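PDB 3G7U: cytosine-specific methyltransferase from Escherichia coli O157:H7 EDL933, which probably transfers a methyl group from S-adenosyl-L-methionine to carbon 5 of cytosine in DNA. Local coordinates for residues Asp25-Ile37 / Arg46-Asn58. Residues are numbered along the deposited sequence; the frame is centred on the assembly and turned at random.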
# COMPACT_ATOMS: atom_id res chain seq x y z
N ASP A 25 -16.55 0.15 -0.54
CA ASP A 25 -16.58 -1.11 -1.27
C ASP A 25 -15.66 -0.89 -2.47
O ASP A 25 -15.92 0.01 -3.26
CB ASP A 25 -18.03 -1.36 -1.75
CG ASP A 25 -18.25 -2.76 -2.27
OD1 ASP A 25 -17.28 -3.41 -2.72
OD2 ASP A 25 -19.42 -3.22 -2.24
N VAL A 26 -14.60 -1.68 -2.60
CA VAL A 26 -13.64 -1.50 -3.72
C VAL A 26 -14.24 -2.34 -4.84
O VAL A 26 -14.18 -3.58 -4.80
CB VAL A 26 -12.22 -2.00 -3.38
CG1 VAL A 26 -11.29 -1.96 -4.65
CG2 VAL A 26 -11.64 -1.15 -2.23
N LYS A 27 -14.88 -1.67 -5.78
CA LYS A 27 -15.69 -2.39 -6.79
C LYS A 27 -14.85 -2.85 -7.98
O LYS A 27 -15.19 -3.84 -8.63
CB LYS A 27 -16.84 -1.52 -7.31
CG LYS A 27 -17.93 -1.24 -6.32
CD LYS A 27 -18.60 -2.53 -5.90
CE LYS A 27 -20.03 -2.28 -5.49
NZ LYS A 27 -20.62 -3.48 -4.85
N MET A 28 -13.73 -2.18 -8.22
CA MET A 28 -12.93 -2.44 -9.42
C MET A 28 -11.50 -2.03 -9.10
O MET A 28 -11.30 -0.97 -8.53
CB MET A 28 -13.40 -1.62 -10.63
CG MET A 28 -12.60 -1.82 -11.99
SD MET A 28 -13.26 -0.76 -13.35
CE MET A 28 -14.63 -1.85 -13.65
N ALA A 29 -10.54 -2.86 -9.50
CA ALA A 29 -9.13 -2.43 -9.51
C ALA A 29 -8.60 -2.44 -10.94
O ALA A 29 -8.88 -3.40 -11.70
CB ALA A 29 -8.31 -3.39 -8.62
N VAL A 30 -7.86 -1.41 -11.34
CA VAL A 30 -7.25 -1.36 -12.66
C VAL A 30 -5.73 -1.35 -12.49
O VAL A 30 -5.18 -0.48 -11.82
CB VAL A 30 -7.67 -0.11 -13.49
CG1 VAL A 30 -6.98 -0.10 -14.88
CG2 VAL A 30 -9.21 -0.07 -13.66
N GLU A 31 -5.09 -2.36 -13.07
CA GLU A 31 -3.61 -2.49 -12.92
C GLU A 31 -3.06 -3.21 -14.13
O GLU A 31 -3.54 -4.26 -14.47
CB GLU A 31 -3.35 -3.30 -11.64
CG GLU A 31 -1.88 -3.73 -11.38
CD GLU A 31 -0.90 -2.58 -11.46
OE1 GLU A 31 -1.13 -1.55 -10.80
OE2 GLU A 31 0.10 -2.69 -12.19
N ILE A 32 -2.05 -2.63 -14.78
CA ILE A 32 -1.41 -3.23 -15.96
C ILE A 32 -0.52 -4.46 -15.66
O ILE A 32 -0.40 -5.35 -16.48
CB ILE A 32 -0.65 -2.14 -16.81
CG1 ILE A 32 -0.34 -2.61 -18.25
CG2 ILE A 32 0.69 -1.71 -16.17
CD1 ILE A 32 -1.57 -3.08 -19.08
N ASP A 33 0.09 -4.54 -14.47
CA ASP A 33 1.05 -5.61 -14.25
C ASP A 33 0.31 -6.88 -13.89
O ASP A 33 -0.43 -6.90 -12.93
CB ASP A 33 2.03 -5.21 -13.13
CG ASP A 33 3.07 -6.27 -12.88
OD1 ASP A 33 4.13 -6.20 -13.52
OD2 ASP A 33 2.84 -7.15 -12.03
N GLN A 34 0.58 -7.96 -14.62
CA GLN A 34 -0.12 -9.20 -14.42
C GLN A 34 0.09 -9.79 -13.03
O GLN A 34 -0.85 -10.22 -12.41
CB GLN A 34 0.32 -10.22 -15.48
CG GLN A 34 -0.36 -11.57 -15.34
CD GLN A 34 0.36 -12.63 -16.15
OE1 GLN A 34 0.31 -12.61 -17.38
NE2 GLN A 34 1.05 -13.55 -15.47
N HIS A 35 1.32 -9.75 -12.52
CA HIS A 35 1.54 -10.29 -11.19
C HIS A 35 0.84 -9.48 -10.08
O HIS A 35 0.27 -10.06 -9.14
CB HIS A 35 3.03 -10.35 -10.88
CG HIS A 35 3.77 -11.28 -11.78
ND1 HIS A 35 3.60 -12.65 -11.74
CD2 HIS A 35 4.63 -11.04 -12.80
CE1 HIS A 35 4.35 -13.21 -12.66
NE2 HIS A 35 5.00 -12.26 -13.31
N ALA A 36 0.93 -8.16 -10.18
CA ALA A 36 0.29 -7.26 -9.24
C ALA A 36 -1.20 -7.45 -9.26
O ALA A 36 -1.82 -7.64 -8.22
CB ALA A 36 0.65 -5.83 -9.54
N ILE A 37 -1.81 -7.46 -10.46
CA ILE A 37 -3.26 -7.60 -10.47
C ILE A 37 -3.75 -9.00 -10.09
O ILE A 37 -4.83 -9.14 -9.49
CB ILE A 37 -3.92 -7.16 -11.81
CG1 ILE A 37 -5.39 -6.76 -11.56
CG2 ILE A 37 -3.77 -8.24 -12.91
CD1 ILE A 37 -6.07 -6.23 -12.78
N ARG A 46 -13.79 -10.37 -4.71
CA ARG A 46 -15.09 -9.85 -5.16
C ARG A 46 -15.01 -8.52 -5.90
O ARG A 46 -16.01 -8.03 -6.39
CB ARG A 46 -16.08 -9.74 -3.99
CG ARG A 46 -15.92 -10.81 -2.92
CD ARG A 46 -16.60 -12.14 -3.21
NE ARG A 46 -17.23 -12.69 -2.01
CZ ARG A 46 -16.61 -13.29 -0.99
NH1 ARG A 46 -15.28 -13.46 -0.97
NH2 ARG A 46 -17.32 -13.73 0.04
N SER A 47 -13.81 -7.93 -5.99
CA SER A 47 -13.64 -6.74 -6.81
C SER A 47 -13.52 -7.17 -8.25
O SER A 47 -13.04 -8.26 -8.51
CB SER A 47 -12.36 -6.00 -6.41
OG SER A 47 -12.47 -5.64 -5.04
N LEU A 48 -13.91 -6.32 -9.19
CA LEU A 48 -13.66 -6.58 -10.60
C LEU A 48 -12.20 -6.24 -10.87
O LEU A 48 -11.67 -5.34 -10.25
CB LEU A 48 -14.51 -5.68 -11.49
CG LEU A 48 -16.01 -5.93 -11.37
CD1 LEU A 48 -16.69 -5.03 -12.39
CD2 LEU A 48 -16.25 -7.38 -11.68
N HIS A 49 -11.57 -6.98 -11.78
CA HIS A 49 -10.15 -6.73 -12.12
C HIS A 49 -9.98 -6.48 -13.56
O HIS A 49 -10.37 -7.32 -14.39
CB HIS A 49 -9.29 -7.90 -11.63
CG HIS A 49 -9.20 -7.95 -10.15
ND1 HIS A 49 -10.09 -8.64 -9.36
CD2 HIS A 49 -8.39 -7.27 -9.30
CE1 HIS A 49 -9.84 -8.40 -8.09
NE2 HIS A 49 -8.82 -7.57 -8.02
N VAL A 50 -9.42 -5.32 -13.88
CA VAL A 50 -9.26 -4.92 -15.26
C VAL A 50 -7.77 -4.72 -15.45
O VAL A 50 -7.19 -3.79 -14.85
CB VAL A 50 -10.04 -3.64 -15.51
CG1 VAL A 50 -9.73 -3.05 -16.89
CG2 VAL A 50 -11.55 -3.94 -15.42
N GLN A 51 -7.15 -5.60 -16.23
CA GLN A 51 -5.71 -5.46 -16.54
C GLN A 51 -5.55 -4.62 -17.77
O GLN A 51 -5.62 -5.14 -18.87
CB GLN A 51 -5.07 -6.83 -16.73
CG GLN A 51 -3.55 -6.72 -16.92
CD GLN A 51 -2.92 -8.01 -17.36
OE1 GLN A 51 -3.55 -9.07 -17.38
NE2 GLN A 51 -1.64 -7.94 -17.68
N GLU A 52 -5.35 -3.32 -17.58
CA GLU A 52 -5.46 -2.39 -18.67
C GLU A 52 -4.62 -1.15 -18.41
O GLU A 52 -4.43 -0.74 -17.28
CB GLU A 52 -6.94 -2.03 -18.91
CG GLU A 52 -7.20 -1.39 -20.32
CD GLU A 52 -6.52 -2.21 -21.37
OE1 GLU A 52 -7.14 -3.20 -21.73
OE2 GLU A 52 -5.32 -1.97 -21.72
N ASP A 53 -4.13 -0.59 -19.51
CA ASP A 53 -3.59 0.71 -19.62
C ASP A 53 -4.74 1.71 -19.49
O ASP A 53 -5.70 1.69 -20.30
CB ASP A 53 -2.98 0.75 -21.02
CG ASP A 53 -2.08 1.95 -21.25
OD1 ASP A 53 -2.38 3.06 -20.79
OD2 ASP A 53 -1.07 1.78 -21.98
N VAL A 54 -4.64 2.60 -18.51
CA VAL A 54 -5.69 3.59 -18.22
C VAL A 54 -5.89 4.54 -19.43
O VAL A 54 -6.95 5.14 -19.60
CB VAL A 54 -5.37 4.31 -16.86
CG1 VAL A 54 -5.91 5.69 -16.80
CG2 VAL A 54 -5.90 3.50 -15.69
N SER A 55 -4.88 4.65 -20.28
CA SER A 55 -5.01 5.49 -21.49
C SER A 55 -6.08 5.00 -22.49
O SER A 55 -6.55 5.78 -23.34
CB SER A 55 -3.67 5.66 -22.20
OG SER A 55 -3.34 4.53 -22.98
N LEU A 56 -6.46 3.74 -22.35
CA LEU A 56 -7.44 3.08 -23.23
C LEU A 56 -8.84 3.10 -22.59
O LEU A 56 -9.77 2.46 -23.09
CB LEU A 56 -6.99 1.64 -23.50
CG LEU A 56 -5.66 1.47 -24.28
CD1 LEU A 56 -5.44 0.01 -24.58
CD2 LEU A 56 -5.75 2.26 -25.59
N LEU A 57 -8.96 3.81 -21.46
CA LEU A 57 -10.22 3.90 -20.69
C LEU A 57 -10.83 5.29 -20.79
O LEU A 57 -10.13 6.30 -20.94
CB LEU A 57 -10.05 3.51 -19.20
CG LEU A 57 -9.48 2.10 -18.93
CD1 LEU A 57 -9.38 1.87 -17.42
CD2 LEU A 57 -10.28 0.94 -19.64
N ASN A 58 -12.16 5.33 -20.69
CA ASN A 58 -12.90 6.56 -20.49
C ASN A 58 -14.14 6.22 -19.68
O ASN A 58 -14.38 5.04 -19.35
CB ASN A 58 -13.25 7.23 -21.83
CG ASN A 58 -14.14 6.37 -22.70
OD1 ASN A 58 -15.03 5.69 -22.20
ND2 ASN A 58 -13.86 6.36 -24.00
O HOH W 1 -17.23 -5.49 -7.52
O HOH W 2 0.15 -9.97 -19.14
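Met28, Ala29 and Val30 pair in parallel with Leu48, His49 and Val50, the strand axes 4.7 Å apart and inclined by 17°, through four backbone hydrogen bonds, from Leu48 N-Lys27 O at one end to Glu31 N-Val50 O at the other. Side-chain bonds lengthen this pairing at both ends. Before it, the hydroxyl of Ser47 donates from OG to Val26 O over 2.7 Å, arriving above the carbonyl plane. Beyond it, the extended Gln51, with CG anti to the backbone N (chi1 -175°), brings NE2 to Ile32 O at 3.1 Å, and a water joins the same nitrogen to Gln34 OE1. On one face, the methyl end of Met28 reaches Leu48 and Val50, its CE 4.0 Å from Leu48 CD1. Val30 lies beside Val50, and its CG1 touches Leu57 CD1 at 4.0 Å; Met28 and Leu57 both meet Phe65 of helix 59-66. On the other face, with Ala29 and His49, Ile37 packs in from helix 34-43: its CG1 meets His49 CD2 at 3.8 Å, close to Ala29 CB, while CD1 rests on the Val50 carbonyl. His49 NE2 is hydrogen-bonded to His40 of that same helix. Strand 25-30, helix 34-43 and strand 48-50 thus form a beta-alpha-beta crossover, which places 48-50 at the edge of the mixed seven-stranded sheet characteristic of the Rossmann-like class I methyltransferase fold.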